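Local coordinates for DNA repair protein RAD7 (Saccharomyces cerevisiae, PDB 5ZB2) that takes part in global genome nucleotide excision repair, as a component of the complex that removes damage from nontranscribing DNA, and associates with Elc1, at residues G257-I262 with L284-S289; A320-R325 with A344-T349. All blocks are in the same frame, centred on the assembly; numbering follows the deposited sequence.

Contact 1 (G257-I262 with L284-S289); sequences GLTAFI and LSYFFS
Thr259 and Phe287 are the residues of 257-262 and 284-289 whose CA atoms lie nearest, 5.5 Å apart. The short axes through residues 257-261 and 284-289 run nearly parallel, inclined by 16° and separated by 9.7 Å at closest approach, and the first helix ends as Ile262 leaves helical geometry. Phe287 bridges the gap. Its CG stands anti to the backbone N (chi1 168°), and its ring reaches in beside the last turn of the other helix. Leu258 CB lies over one face of that ring, offset toward the rim, in a CH-pi contact 4.0 Å from the ring centroid. At the ring edge, near its plane, sit Thr259 OG1, 3.3 Å from Phe287 CD1, and Ile262 CB, 4.1 Å from Phe287 CE1. The threonine hydroxyl is not left to the aromatic edge alone, because it hydrogen-bonds Ile254 O, five residues earlier in its own helix. Thr259 CG2 meets the Tyr286 ring obliquely, 3.6 Å from CE2, the two side chains crossing at about a right angle. Tyr286 is exposed, and its hydroxyl binds a glycerol probably taken up from the crystallisation liquor. Leu258 also touches Leu231 of helix 224-234, while Phe288 packs on Leu315 of helix 309-320. Such side-by-side, near-parallel helices, joined mainly through aromatic and aliphatic side-chain atoms, form the helical outer layer of a leucine-rich repeat solenoid.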
loop_
_atom_site.group_PDB
_atom_site.type_symbol
_atom_site.label_atom_id
_atom_site.label_comp_id
_atom_site.label_asym_id
_atom_site.label_seq_id
_atom_site.Cartn_x
_atom_site.Cartn_y
_atom_site.Cartn_z
ATOM N N GLY A 257 -37.671 25.048 23.039
ATOM C CA GLY A 257 -36.284 24.911 22.632
ATOM C C GLY A 257 -35.792 26.028 21.733
ATOM O O GLY A 257 -34.988 26.865 22.156
ATOM N N LEU A 258 -36.270 26.055 20.487
ATOM C CA LEU A 258 -35.804 27.059 19.534
ATOM C C LEU A 258 -36.111 28.472 20.014
ATOM O O LEU A 258 -35.226 29.334 20.046
ATOM C CB LEU A 258 -36.436 26.821 18.161
ATOM C CG LEU A 258 -35.927 25.634 17.346
ATOM C CD1 LEU A 258 -36.705 25.548 16.041
ATOM C CD2 LEU A 258 -34.434 25.746 17.075
ATOM N N THR A 259 -37.366 28.739 20.375
ATOM C CA THR A 259 -37.734 30.099 20.748
ATOM C C THR A 259 -37.035 30.536 22.030
ATOM O O THR A 259 -36.722 31.720 22.191
ATOM C CB THR A 259 -39.247 30.211 20.910
ATOM O OG1 THR A 259 -39.895 29.744 19.719
ATOM C CG2 THR A 259 -39.645 31.661 21.162
ATOM N N ALA A 260 -36.778 29.599 22.941
ATOM C CA ALA A 260 -36.145 29.945 24.207
ATOM C C ALA A 260 -34.682 30.328 24.017
ATOM O O ALA A 260 -34.209 31.294 24.626
ATOM C CB ALA A 260 -36.258 28.776 25.184
ATOM N N PHE A 261 -33.952 29.596 23.172
ATOM C CA PHE A 261 -32.496 29.633 23.196
ATOM C C PHE A 261 -31.843 30.121 21.911
ATOM O O PHE A 261 -30.609 30.164 21.852
ATOM C CB PHE A 261 -31.950 28.241 23.533
ATOM C CG PHE A 261 -32.416 27.715 24.860
ATOM C CD1 PHE A 261 -32.069 28.360 26.036
ATOM C CD2 PHE A 261 -33.192 26.573 24.931
ATOM C CE1 PHE A 261 -32.496 27.875 27.260
ATOM C CE2 PHE A 261 -33.619 26.085 26.151
ATOM C CZ PHE A 261 -33.270 26.735 27.315
ATOM N N ILE A 262 -32.608 30.494 20.891
ATOM C CA ILE A 262 -32.026 31.086 19.687
ATOM C C ILE A 262 -32.076 32.602 19.845
ATOM O O ILE A 262 -33.156 33.156 20.095
ATOM C CB ILE A 262 -32.763 30.641 18.412
ATOM C CG1 ILE A 262 -32.664 29.125 18.217
ATOM C CG2 ILE A 262 -32.221 31.377 17.189
ATOM C CD1 ILE A 262 -31.261 28.613 17.906
ATOM N N LEU A 284 -44.177 27.512 14.316
ATOM C CA LEU A 284 -43.106 28.098 13.515
ATOM C C LEU A 284 -43.368 29.571 13.233
ATOM O O LEU A 284 -42.430 30.379 13.216
ATOM C CB LEU A 284 -42.930 27.325 12.208
ATOM C CG LEU A 284 -42.308 25.925 12.327
ATOM C CD1 LEU A 284 -42.091 25.331 10.952
ATOM C CD2 LEU A 284 -40.989 25.929 13.097
ATOM N N SER A 285 -44.630 29.947 13.011
ATOM C CA SER A 285 -44.954 31.364 12.888
ATOM C C SER A 285 -44.576 32.103 14.162
ATOM O O SER A 285 -43.942 33.163 14.119
ATOM C CB SER A 285 -46.442 31.548 12.588
ATOM O OG SER A 285 -46.774 31.038 11.310
ATOM N N TYR A 286 -44.946 31.536 15.313
ATOM C CA TYR A 286 -44.604 32.129 16.601
ATOM C C TYR A 286 -43.100 32.330 16.727
ATOM O O TYR A 286 -42.639 33.380 17.192
ATOM C CB TYR A 286 -45.144 31.225 17.712
ATOM C CG TYR A 286 -44.648 31.492 19.113
ATOM C CD1 TYR A 286 -45.237 32.471 19.906
ATOM C CD2 TYR A 286 -43.628 30.728 19.664
ATOM C CE1 TYR A 286 -44.804 32.700 21.196
ATOM C CE2 TYR A 286 -43.188 30.951 20.954
ATOM C CZ TYR A 286 -43.781 31.937 21.714
ATOM O OH TYR A 286 -43.349 32.162 22.996
ATOM N N PHE A 287 -42.316 31.346 16.282
ATOM C CA PHE A 287 -40.868 31.419 16.436
ATOM C C PHE A 287 -40.253 32.414 15.460
ATOM O O PHE A 287 -39.373 33.197 15.831
ATOM C CB PHE A 287 -40.261 30.030 16.239
ATOM C CG PHE A 287 -38.775 30.043 16.087
ATOM C CD1 PHE A 287 -37.959 30.414 17.144
ATOM C CD2 PHE A 287 -38.191 29.678 14.886
ATOM C CE1 PHE A 287 -36.585 30.427 17.004
ATOM C CE2 PHE A 287 -36.815 29.685 14.737
ATOM C CZ PHE A 287 -36.010 30.062 15.796
ATOM N N PHE A 288 -40.689 32.387 14.197
ATOM C CA PHE A 288 -40.069 33.241 13.190
ATOM C C PHE A 288 -40.335 34.719 13.455
ATOM O O PHE A 288 -39.478 35.560 13.156
ATOM C CB PHE A 288 -40.567 32.856 11.793
ATOM C CG PHE A 288 -40.006 31.553 11.275
ATOM C CD1 PHE A 288 -38.701 31.172 11.553
ATOM C CD2 PHE A 288 -40.789 30.712 10.509
ATOM C CE1 PHE A 288 -38.194 29.978 11.073
ATOM C CE2 PHE A 288 -40.285 29.516 10.024
ATOM C CZ PHE A 288 -38.990 29.149 10.307
ATOM N N SER A 289 -41.500 35.067 14.005
ATOM C CA SER A 289 -41.772 36.473 14.272
ATOM C C SER A 289 -40.884 37.023 15.379
ATOM O O SER A 289 -40.688 38.240 15.451
ATOM C CB SER A 289 -43.243 36.674 14.636
ATOM O OG SER A 289 -43.523 36.167 15.927
#

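Contact 2 (A320-R325 with A344-T349); sequences ARDSLR and ACPNLT
Asn347 and Arg325 lie side by side where two loops, 320-325 and 344-349, run toward successive strands of the solenoid. The side chains point the same way, with guanidinium and amide planes 33° apart, and Asn347 CB sits over one face of the guanidinium, 3.2 Å from Arg325 NE. A bend at chi2 brings Arg325 CD to this neighbour. Its NE donates to Ser323 O at 3.0 Å, a carbonyl of its own loop that lies close to the guanidinium plane, which ties down the rotation of the group. Asn347 ND2 makes a weak bond to Asp322 O, short at 2.7 Å but bent to 126° at the hydrogen.

A water bridges the two loops: it donates to Arg321 O and to Leu324 O, and accepts from Asn347 N at 2.9 Å, so three backbone groups are served by one molecule. Further on, Arg325 O is gripped twice, by Thr349 N at 2.8 Å in a nearly straight bond (167°) and by Thr349 OG1 at 3.0 Å, the two donors arriving from opposite faces of the carbonyl plane. Cys345 CB and Pro346 CD both come close to Arg321 O.

Outside the two loops, Arg321 NH2 bonds Ala342 O, Ser323 OG bonds Leu296 O, and Cys345 N donates to Asn371 OD1. Arg321 NE, by contrast, is buried by this contact and has no partner in the model. Backbone groups, one water and a few polar side chains thus do most of the joining, so that the loops entering adjacent strands are held together chiefly through main-chain carbonyls.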
loop_
_atom_site.group_PDB
_atom_site.type_symbol
_atom_site.label_atom_id
_atom_site.label_comp_id
_atom_site.label_asym_id
_atom_site.label_seq_id
_atom_site.Cartn_x
_atom_site.Cartn_y
_atom_site.Cartn_z
ATOM N N ALA A 320 -35.307 36.527 6.188
ATOM C CA ALA A 320 -34.843 35.468 5.300
ATOM C C ALA A 320 -35.073 35.794 3.829
ATOM O O ALA A 320 -34.373 35.246 2.971
ATOM C CB ALA A 320 -35.531 34.152 5.654
ATOM N N ARG A 321 -36.030 36.671 3.523
ATOM C CA ARG A 321 -36.357 36.974 2.132
ATOM C C ARG A 321 -35.124 37.406 1.345
ATOM O O ARG A 321 -34.946 37.009 0.189
ATOM C CB ARG A 321 -37.433 38.063 2.086
ATOM C CG ARG A 321 -37.565 38.789 0.748
ATOM C CD ARG A 321 -38.528 39.955 0.848
ATOM N NE ARG A 321 -39.917 39.518 0.943
ATOM C CZ ARG A 321 -40.953 40.341 1.068
ATOM N NH1 ARG A 321 -40.764 41.653 1.121
ATOM N NH2 ARG A 321 -42.183 39.851 1.143
ATOM N N ASP A 322 -34.268 38.222 1.952
ATOM C CA ASP A 322 -33.155 38.836 1.246
ATOM C C ASP A 322 -31.905 37.967 1.207
ATOM O O ASP A 322 -30.973 38.289 0.462
ATOM C CB ASP A 322 -32.816 40.183 1.892
ATOM C CG ASP A 322 -33.978 41.155 1.847
ATOM O OD1 ASP A 322 -34.639 41.244 0.788
ATOM O OD2 ASP A 322 -34.238 41.823 2.871
ATOM N N SER A 323 -31.860 36.877 1.975
ATOM C CA SER A 323 -30.667 36.051 2.068
ATOM C C SER A 323 -30.823 34.655 1.476
ATOM O O SER A 323 -29.817 34.061 1.083
ATOM C CB SER A 323 -30.235 35.920 3.537
ATOM O OG SER A 323 -31.311 35.475 4.344
ATOM N N LEU A 324 -32.041 34.127 1.390
ATOM C CA LEU A 324 -32.228 32.754 0.939
ATOM C C LEU A 324 -31.714 32.559 -0.484
ATOM O O LEU A 324 -31.959 33.380 -1.372
ATOM C CB LEU A 324 -33.707 32.373 1.010
ATOM C CG LEU A 324 -34.267 32.057 2.397
ATOM C CD1 LEU A 324 -35.788 32.017 2.366
ATOM C CD2 LEU A 324 -33.713 30.732 2.900
ATOM N N ARG A 325 -30.998 31.450 -0.694
ATOM C CA ARG A 325 -30.552 31.032 -2.017
ATOM C C ARG A 325 -31.216 29.752 -2.500
ATOM O O ARG A 325 -31.350 29.560 -3.711
ATOM C CB ARG A 325 -29.030 30.832 -2.032
ATOM C CG ARG A 325 -28.238 31.964 -1.380
ATOM C CD ARG A 325 -28.573 33.319 -1.979
ATOM N NE ARG A 325 -27.996 34.422 -1.210
ATOM C CZ ARG A 325 -26.860 35.049 -1.507
ATOM N NH1 ARG A 325 -26.144 34.700 -2.569
ATOM N NH2 ARG A 325 -26.438 36.037 -0.732
ATOM N N ALA A 344 -40.649 36.781 -2.736
ATOM C CA ALA A 344 -39.939 37.663 -3.663
ATOM C C ALA A 344 -38.540 37.887 -3.094
ATOM O O ALA A 344 -38.341 38.757 -2.243
ATOM C CB ALA A 344 -40.683 38.981 -3.854
ATOM N N CYS A 345 -37.576 37.105 -3.570
ATOM C CA CYS A 345 -36.243 37.070 -3.000
ATOM C C CYS A 345 -35.209 37.449 -4.052
ATOM O O CYS A 345 -35.190 36.849 -5.137
ATOM C CB CYS A 345 -35.939 35.672 -2.453
ATOM S SG CYS A 345 -37.237 35.007 -1.383
ATOM N N PRO A 346 -34.323 38.413 -3.776
ATOM C CA PRO A 346 -33.349 38.814 -4.803
ATOM C C PRO A 346 -32.309 37.750 -5.113
ATOM O O PRO A 346 -31.801 37.713 -6.241
ATOM C CB PRO A 346 -32.704 40.070 -4.201
ATOM C CG PRO A 346 -32.872 39.915 -2.734
ATOM C CD PRO A 346 -34.176 39.200 -2.540
ATOM N N ASN A 347 -31.978 36.880 -4.159
ATOM C CA ASN A 347 -30.879 35.935 -4.317
ATOM C C ASN A 347 -31.331 34.483 -4.418
ATOM O O ASN A 347 -30.481 33.591 -4.501
ATOM C CB ASN A 347 -29.896 36.086 -3.151
ATOM C CG ASN A 347 -29.398 37.506 -2.992
ATOM O OD1 ASN A 347 -28.885 38.107 -3.937
ATOM N ND2 ASN A 347 -29.560 38.060 -1.795
ATOM N N LEU A 348 -32.634 34.218 -4.420
ATOM C CA LEU A 348 -33.111 32.845 -4.510
ATOM C C LEU A 348 -32.811 32.276 -5.891
ATOM O O LEU A 348 -33.111 32.904 -6.911
ATOM C CB LEU A 348 -34.610 32.791 -4.216
ATOM C CG LEU A 348 -35.262 31.409 -4.187
ATOM C CD1 LEU A 348 -34.649 30.546 -3.096
ATOM C CD2 LEU A 348 -36.762 31.546 -3.980
ATOM N N THR A 349 -32.204 31.088 -5.923
ATOM C CA THR A 349 -31.848 30.430 -7.176
ATOM C C THR A 349 -32.502 29.071 -7.365
ATOM O O THR A 349 -32.742 28.678 -8.510
ATOM C CB THR A 349 -30.325 30.248 -7.279
ATOM O OG1 THR A 349 -29.891 29.268 -6.328
ATOM C CG2 THR A 349 -29.604 31.563 -7.016
HETATM O O HOH W 1 -32.827 36.179 -1.454
#

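Overall arrangement
Contacts 1 and 2 follow one another along the chain and illustrate how a leucine-rich repeat solenoid is joined at two levels. Contact 1 ties helix 251-261 to helix 281-290 largely through carbon-carbon and aromatic contacts plus Thr259 OG1, whereas contact 2 links the loops leading into strands 326-328 and 350-352 through polar groups and a water. Their centres lie about 21 Å apart, and their nearest atoms about 7 Å, so they do not touch. Helix 309-320 touches both contacts: Glu314 and Leu315 meet Phe288 of contact 1, and Leu316 meets Leu324 and Cys345 of contact 2. Neither contact includes residues of the polyether-binding pockets, which are formed by the N-terminal part of the chain.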